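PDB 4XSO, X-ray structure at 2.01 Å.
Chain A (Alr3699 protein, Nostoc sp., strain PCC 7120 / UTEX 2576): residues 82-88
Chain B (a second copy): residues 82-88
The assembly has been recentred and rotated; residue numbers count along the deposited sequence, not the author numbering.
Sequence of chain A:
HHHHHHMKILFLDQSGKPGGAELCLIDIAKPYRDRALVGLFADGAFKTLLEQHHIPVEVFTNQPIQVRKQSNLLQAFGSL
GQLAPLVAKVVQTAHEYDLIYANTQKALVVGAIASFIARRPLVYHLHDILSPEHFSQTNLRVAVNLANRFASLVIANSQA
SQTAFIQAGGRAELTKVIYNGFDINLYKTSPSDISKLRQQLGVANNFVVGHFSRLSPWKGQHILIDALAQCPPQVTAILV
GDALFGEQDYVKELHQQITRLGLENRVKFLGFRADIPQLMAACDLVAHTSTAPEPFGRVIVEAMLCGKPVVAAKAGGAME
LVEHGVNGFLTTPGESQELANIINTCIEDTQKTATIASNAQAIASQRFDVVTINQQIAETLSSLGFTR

Chain A 82-88: QLAPLVA
Chain B 82-88: QLAPLVA

What backbone do the two copies bring to the contact? Each has nearly the same conformation: A:Leu83 and B:Leu83 sit near phi/psi -60/-40, then A:Ala84 (-160/82) and B:Ala84 (-149/77) swing into an extended conformation at the N-cap position. Helix begins at A:Pro85 and B:Pro85 and continues beyond A:Ala88 and B:Ala88. Its first turn is closed by backbone hydrogen bonds, A:Ala88 N to A:Ala84 O and B:Ala88 N to B:Ala84 O, both 2.9 Å.

How are the stretches registered? They meet in a nearly symmetric, reciprocal arrangement centred on the alanines. A:Ala84 CA lies 5.3 Å from B:Ala84 CA; A:Leu83 CA is 6.9 Å from B:Leu86 CA, and A:Leu86 CA is 6.8 Å from B:Leu83 CA. Leu83 of each copy thus lies nearest Leu86 of the other, so the chains pass the centre in opposite order.

What packs at the centre? The methyls A:Ala84 CB and B:Ala84 CB approach to 4.3 Å, meeting where A:Ala84 CA and B:Ala84 CA are 5.3 Å apart. Each methyl also meets a valine across the contact: A:Ala84 CB to B:Val87 CG2 and A:Val87 CG2 to B:Ala84 CB are both 4.3 Å. Both valines are t, with chi1 178° in A:Val87 and 171° in B:Val87.

How do the leucines flank this centre? A:Leu83 O touches B:Leu86 CB at 3.8 Å, and A:Leu86 CB touches B:Leu83 O at 3.8 Å. These are van der Waals contacts; no hydrogen bond crosses between the stretches. CA-to-CB points toward the partner in A:Leu86 and B:Leu86, but sideways in A:Leu83 and B:Leu83. Symmetry loosens in the rotamers: A:Leu86 has chi1/chi2 -154°/155°, B:Leu86 179°/44°, A:Leu83 -50°/177° and B:Leu83 -53°/148°. Together the stretches bury 291 Å².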

# COMPACT_ATOMS: atom_id res chain seq x y z
N GLN A 82 -9.24 -4.70 -5.12
CA GLN A 82 -9.21 -6.12 -4.61
C GLN A 82 -7.85 -6.58 -4.06
O GLN A 82 -7.79 -7.39 -3.13
CB GLN A 82 -9.69 -7.14 -5.65
CG GLN A 82 -8.83 -7.22 -6.92
CD GLN A 82 -9.27 -6.27 -8.02
OE1 GLN A 82 -10.25 -5.53 -7.89
NE2 GLN A 82 -8.53 -6.30 -9.12
N LEU A 83 -6.76 -6.02 -4.57
CA LEU A 83 -5.43 -6.22 -3.94
C LEU A 83 -5.33 -5.75 -2.44
O LEU A 83 -4.68 -6.40 -1.60
CB LEU A 83 -4.34 -5.54 -4.76
CG LEU A 83 -4.28 -5.79 -6.29
CD1 LEU A 83 -3.18 -4.97 -6.95
CD2 LEU A 83 -4.07 -7.25 -6.63
N ALA A 84 -5.94 -4.61 -2.12
CA ALA A 84 -5.82 -4.03 -0.76
C ALA A 84 -6.98 -3.08 -0.60
O ALA A 84 -6.83 -1.88 -0.86
CB ALA A 84 -4.49 -3.28 -0.62
N PRO A 85 -8.17 -3.62 -0.25
CA PRO A 85 -9.39 -2.84 -0.49
C PRO A 85 -9.51 -1.61 0.47
O PRO A 85 -10.03 -0.58 0.08
CB PRO A 85 -10.54 -3.88 -0.27
CG PRO A 85 -9.85 -5.23 -0.20
CD PRO A 85 -8.49 -4.93 0.36
N LEU A 86 -9.02 -1.75 1.68
CA LEU A 86 -8.85 -0.61 2.59
C LEU A 86 -8.09 0.52 1.95
O LEU A 86 -8.64 1.63 1.80
CB LEU A 86 -8.20 -1.02 3.91
CG LEU A 86 -8.52 -0.10 5.12
CD1 LEU A 86 -8.39 -0.87 6.44
CD2 LEU A 86 -7.65 1.13 5.14
N VAL A 87 -6.85 0.24 1.52
CA VAL A 87 -6.05 1.23 0.79
C VAL A 87 -6.78 1.80 -0.44
O VAL A 87 -6.87 2.98 -0.64
CB VAL A 87 -4.70 0.62 0.41
CG1 VAL A 87 -3.88 1.60 -0.38
CG2 VAL A 87 -4.00 0.18 1.69
N ALA A 88 -7.39 0.93 -1.22
CA ALA A 88 -8.07 1.33 -2.42
C ALA A 88 -9.26 2.25 -2.17
O ALA A 88 -9.52 3.17 -2.94
CB ALA A 88 -8.53 0.10 -3.16
N GLN B 82 -2.25 -5.87 9.28
CA GLN B 82 -3.70 -6.11 9.28
C GLN B 82 -4.40 -5.21 8.27
O GLN B 82 -5.42 -5.54 7.72
CB GLN B 82 -4.29 -5.85 10.66
CG GLN B 82 -4.58 -7.08 11.52
CD GLN B 82 -5.32 -8.20 10.80
OE1 GLN B 82 -6.37 -7.99 10.19
NE2 GLN B 82 -4.77 -9.41 10.88
N LEU B 83 -3.83 -4.03 8.08
CA LEU B 83 -4.38 -3.05 7.17
C LEU B 83 -4.42 -3.53 5.72
O LEU B 83 -5.37 -3.27 5.03
CB LEU B 83 -3.56 -1.78 7.24
CG LEU B 83 -3.33 -1.14 8.60
CD1 LEU B 83 -1.99 -0.44 8.63
CD2 LEU B 83 -4.42 -0.14 8.87
N ALA B 84 -3.37 -4.22 5.28
CA ALA B 84 -3.22 -4.61 3.83
C ALA B 84 -2.46 -5.93 3.74
O ALA B 84 -1.26 -5.90 3.52
CB ALA B 84 -2.42 -3.52 3.09
N PRO B 85 -3.14 -7.07 4.02
CA PRO B 85 -2.37 -8.29 4.33
C PRO B 85 -1.49 -8.80 3.16
O PRO B 85 -0.37 -9.19 3.38
CB PRO B 85 -3.46 -9.31 4.73
CG PRO B 85 -4.59 -8.43 5.24
CD PRO B 85 -4.57 -7.20 4.38
N LEU B 86 -2.02 -8.76 1.95
CA LEU B 86 -1.20 -9.08 0.77
C LEU B 86 0.06 -8.23 0.79
O LEU B 86 1.18 -8.77 0.76
CB LEU B 86 -1.97 -8.91 -0.53
CG LEU B 86 -1.24 -9.18 -1.88
CD1 LEU B 86 -0.39 -10.43 -1.85
CD2 LEU B 86 -2.26 -9.37 -2.99
N VAL B 87 -0.10 -6.91 0.88
CA VAL B 87 1.06 -6.01 0.80
C VAL B 87 2.04 -6.31 1.95
O VAL B 87 3.25 -6.42 1.75
CB VAL B 87 0.57 -4.56 0.82
CG1 VAL B 87 1.71 -3.59 0.95
CG2 VAL B 87 -0.35 -4.30 -0.39
N ALA B 88 1.52 -6.57 3.15
CA ALA B 88 2.40 -6.84 4.31
C ALA B 88 3.22 -8.07 4.12
O ALA B 88 4.38 -8.16 4.58
CB ALA B 88 1.58 -7.00 5.57